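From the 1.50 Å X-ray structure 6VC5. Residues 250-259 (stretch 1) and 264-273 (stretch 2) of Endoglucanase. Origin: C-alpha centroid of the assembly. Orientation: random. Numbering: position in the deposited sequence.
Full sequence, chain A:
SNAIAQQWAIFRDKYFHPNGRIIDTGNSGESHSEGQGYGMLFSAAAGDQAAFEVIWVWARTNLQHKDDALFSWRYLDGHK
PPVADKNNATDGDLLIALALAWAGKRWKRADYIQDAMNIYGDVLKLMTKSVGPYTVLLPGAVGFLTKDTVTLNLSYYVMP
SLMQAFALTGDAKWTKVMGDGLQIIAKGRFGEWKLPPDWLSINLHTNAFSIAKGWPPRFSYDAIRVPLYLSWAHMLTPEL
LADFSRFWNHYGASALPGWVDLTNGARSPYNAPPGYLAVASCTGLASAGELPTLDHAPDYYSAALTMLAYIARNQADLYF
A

Stretch 1 (250-259) HYGASALPGW
Stretch 2 264-273: NGARSPYNAP

Stretch 1 opens with the last residues of a helix, His-250 and Tyr-251, and leaves it at Gly-252, whose positive phi (87/160) would jam a CB against the preceding carbonyl O. A type I turn from Gly-252 to Ala-255 follows, closed by Ala-255 N to Gly-252 O at 3.1 Å. Leu-256 (-64/136) and Pro-257 (-76/147) are extended, Gly-258 bends at -70/-34, and Trp-259 extends again at -147/154. Stretch 2 has no regular helix or strand: Gly-265 (80/-1) turns the chain, Ala-266 to Ser-268 are extended, Pro-269 kinks at -65/-33, and Tyr-270 to Pro-273 extend once more.

The backbones meet in a single bridge between Pro-257 and Asn-271, CA to CA 4.6 Å, and come nearer still between the CA atoms of Gly-258 and Ala-272, at 3.9 Å. Ala-272 N donates to Leu-256 O at 2.8 Å, nearly straight at 167°. Beyond the bend, Ser-268 N donates to Trp-259 O at 2.9 Å, and the same oxygen lies 3.4 Å from Arg-267 CA in a CA-H...O contact.

Ser-268 (chi1 p) ties the two segments together. Its OG accepts from Trp-259 N at 3.3 Å and weakly from Gly-258 N at 3.0 Å, while donating to Tyr-270 O at 2.7 Å within its own stretch. Gly-258 has little room here: an ideal CB would lie 3.0 Å from Tyr-270 CE1, a clash.

Arg-267 (p, t, m, chi4 165°) starts away from stretch 1, but its guanidinium returns. Arg-267 NH2 donates to Ala-255 O at 2.8 Å, which lies near the guanidinium plane, and Pro-257 CA covers one face, 3.6 Å from Arg-267 NH1. Bonds within stretch 2 fix this pose: Arg-267 NE to Ser-268 O at 2.8 Å, and Arg-267 NH1 to Tyr-270 O at 3.1 Å and to Asn-271 OD1 at 2.9 Å. Tyr-251 (m, chi2 -70°) approaches obliquely, its CD1 3.5 Å from Arg-267 NH2.

Trp-259 (p, chi2 -102°) has the largest area covered by the other stretch. Ser-268 CB sits 3.4 Å from the centroid of its five-membered ring, 11° off the normal, a CH-pi contact over the face. Tyr-270 (p, chi2 88°) places OH at the indole edge, 3.1 Å from Trp-259 NE1; the ring planes meet at 84°, centroids 5.5 Å apart. Leu-256 (m, t) adds a looser apolar contact, its CB 4.3 Å from Ala-272 CB.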

# COMPACT_ATOMS: atom_id res chain seq x y z
N HIS A 250 17.42 -15.54 8.29
CA HIS A 250 18.30 -16.35 7.44
C HIS A 250 19.27 -15.48 6.66
O HIS A 250 20.44 -15.85 6.49
CB HIS A 250 17.49 -17.18 6.45
CG HIS A 250 18.34 -18.04 5.57
ND1 HIS A 250 18.92 -19.22 6.01
CD2 HIS A 250 18.71 -17.90 4.27
CE1 HIS A 250 19.61 -19.76 5.02
NE2 HIS A 250 19.50 -18.98 3.96
N TYR A 251 18.80 -14.34 6.16
CA TYR A 251 19.64 -13.46 5.36
C TYR A 251 20.36 -12.42 6.19
O TYR A 251 21.51 -12.07 5.88
CB TYR A 251 18.81 -12.82 4.24
CG TYR A 251 18.51 -13.81 3.14
CD1 TYR A 251 19.53 -14.26 2.31
CD2 TYR A 251 17.23 -14.33 2.96
CE1 TYR A 251 19.28 -15.18 1.31
CE2 TYR A 251 16.97 -15.26 1.97
CZ TYR A 251 18.01 -15.68 1.15
OH TYR A 251 17.77 -16.59 0.15
N GLY A 252 19.73 -11.94 7.26
CA GLY A 252 20.36 -10.97 8.13
C GLY A 252 20.16 -9.53 7.67
O GLY A 252 19.90 -9.24 6.51
N ALA A 253 20.34 -8.61 8.63
CA ALA A 253 20.06 -7.20 8.40
C ALA A 253 20.96 -6.61 7.32
O ALA A 253 20.56 -5.63 6.67
CB ALA A 253 20.23 -6.42 9.70
N SER A 254 22.14 -7.17 7.10
CA SER A 254 23.08 -6.64 6.12
C SER A 254 22.90 -7.22 4.72
O SER A 254 23.58 -6.76 3.79
CB SER A 254 24.53 -6.88 6.57
OG SER A 254 24.80 -6.21 7.79
N ALA A 255 22.00 -8.19 4.53
CA ALA A 255 21.91 -8.86 3.23
C ALA A 255 20.49 -9.26 2.87
O ALA A 255 20.29 -10.29 2.22
CB ALA A 255 22.86 -10.06 3.18
N LEU A 256 19.49 -8.48 3.27
CA LEU A 256 18.13 -8.82 2.87
C LEU A 256 18.04 -8.73 1.35
O LEU A 256 18.55 -7.77 0.76
CB LEU A 256 17.12 -7.87 3.51
CG LEU A 256 17.01 -7.88 5.05
CD1 LEU A 256 15.99 -6.83 5.52
CD2 LEU A 256 16.66 -9.25 5.59
N PRO A 257 17.42 -9.68 0.69
CA PRO A 257 17.32 -9.64 -0.77
C PRO A 257 16.28 -8.65 -1.26
O PRO A 257 15.31 -8.46 -0.62
CB PRO A 257 16.89 -11.06 -1.11
CG PRO A 257 16.19 -11.56 0.10
CD PRO A 257 16.89 -10.92 1.27
N GLY A 258 16.52 -8.04 -2.39
CA GLY A 258 15.50 -7.21 -3.02
C GLY A 258 14.35 -8.03 -3.58
O GLY A 258 13.20 -7.58 -3.59
N TRP A 259 14.64 -9.23 -4.07
CA TRP A 259 13.59 -10.14 -4.48
C TRP A 259 14.02 -11.57 -4.23
O TRP A 259 15.22 -11.89 -4.20
CB TRP A 259 13.15 -9.96 -5.94
CG TRP A 259 14.21 -10.03 -7.03
CD1 TRP A 259 14.77 -8.97 -7.68
CD2 TRP A 259 14.79 -11.20 -7.61
NE1 TRP A 259 15.66 -9.40 -8.62
CE2 TRP A 259 15.70 -10.77 -8.60
CE3 TRP A 259 14.64 -12.58 -7.39
CZ2 TRP A 259 16.45 -11.66 -9.37
CZ3 TRP A 259 15.39 -13.46 -8.16
CH2 TRP A 259 16.29 -13.00 -9.13
N ASN A 264 11.94 -21.23 -7.25
CA ASN A 264 13.21 -21.93 -7.10
C ASN A 264 14.09 -21.41 -5.97
O ASN A 264 15.19 -21.94 -5.77
CB ASN A 264 14.01 -21.95 -8.42
CG ASN A 264 14.30 -20.56 -8.95
OD1 ASN A 264 14.28 -19.57 -8.21
ND2 ASN A 264 14.59 -20.48 -10.24
N GLY A 265 13.66 -20.39 -5.23
CA GLY A 265 14.46 -19.88 -4.15
C GLY A 265 15.58 -18.94 -4.53
O GLY A 265 16.28 -18.46 -3.62
N ALA A 266 15.78 -18.66 -5.82
CA ALA A 266 16.85 -17.73 -6.20
C ALA A 266 16.58 -16.35 -5.62
O ALA A 266 15.43 -15.92 -5.47
CB ALA A 266 16.96 -17.65 -7.72
N ARG A 267 17.64 -15.65 -5.23
CA ARG A 267 17.50 -14.29 -4.75
C ARG A 267 18.19 -13.32 -5.70
O ARG A 267 19.08 -13.69 -6.47
CB ARG A 267 18.09 -14.12 -3.34
CG ARG A 267 19.57 -14.48 -3.23
CD ARG A 267 20.20 -13.84 -2.00
NE ARG A 267 20.37 -12.41 -2.21
CZ ARG A 267 20.63 -11.53 -1.24
NH1 ARG A 267 20.74 -10.24 -1.53
NH2 ARG A 267 20.77 -11.93 0.02
N SER A 268 17.78 -12.06 -5.61
CA SER A 268 18.46 -11.01 -6.35
C SER A 268 19.94 -10.99 -5.94
O SER A 268 20.27 -11.21 -4.78
CB SER A 268 17.84 -9.65 -6.06
OG SER A 268 17.87 -9.34 -4.67
N PRO A 269 20.85 -10.73 -6.87
CA PRO A 269 22.26 -10.61 -6.47
C PRO A 269 22.49 -9.42 -5.56
O PRO A 269 23.34 -9.49 -4.66
CB PRO A 269 23.01 -10.47 -7.80
CG PRO A 269 21.98 -10.06 -8.80
CD PRO A 269 20.66 -10.60 -8.33
N TYR A 270 21.74 -8.35 -5.76
CA TYR A 270 21.86 -7.16 -4.94
C TYR A 270 20.97 -7.29 -3.71
O TYR A 270 20.07 -8.13 -3.64
CB TYR A 270 21.41 -5.93 -5.73
CG TYR A 270 20.11 -6.08 -6.49
CD1 TYR A 270 18.89 -5.79 -5.90
CD2 TYR A 270 20.12 -6.48 -7.83
CE1 TYR A 270 17.71 -5.91 -6.61
CE2 TYR A 270 18.95 -6.60 -8.55
CZ TYR A 270 17.74 -6.31 -7.94
OH TYR A 270 16.59 -6.43 -8.68
N ASN A 271 21.21 -6.41 -2.75
CA ASN A 271 20.44 -6.37 -1.52
C ASN A 271 19.32 -5.33 -1.63
O ASN A 271 19.35 -4.43 -2.48
CB ASN A 271 21.33 -6.03 -0.32
CG ASN A 271 22.47 -7.02 -0.13
OD1 ASN A 271 22.29 -8.24 -0.14
ND2 ASN A 271 23.66 -6.48 0.08
N ALA A 272 18.34 -5.48 -0.75
CA ALA A 272 17.20 -4.60 -0.70
C ALA A 272 17.58 -3.21 -0.21
O ALA A 272 18.62 -3.03 0.44
CB ALA A 272 16.20 -5.19 0.29
N PRO A 273 16.75 -2.21 -0.49
CA PRO A 273 16.97 -0.88 0.09
C PRO A 273 16.61 -0.86 1.56
O PRO A 273 16.00 -1.81 2.09
CB PRO A 273 16.00 -0.01 -0.71
CG PRO A 273 14.86 -0.94 -1.01
CD PRO A 273 15.52 -2.27 -1.31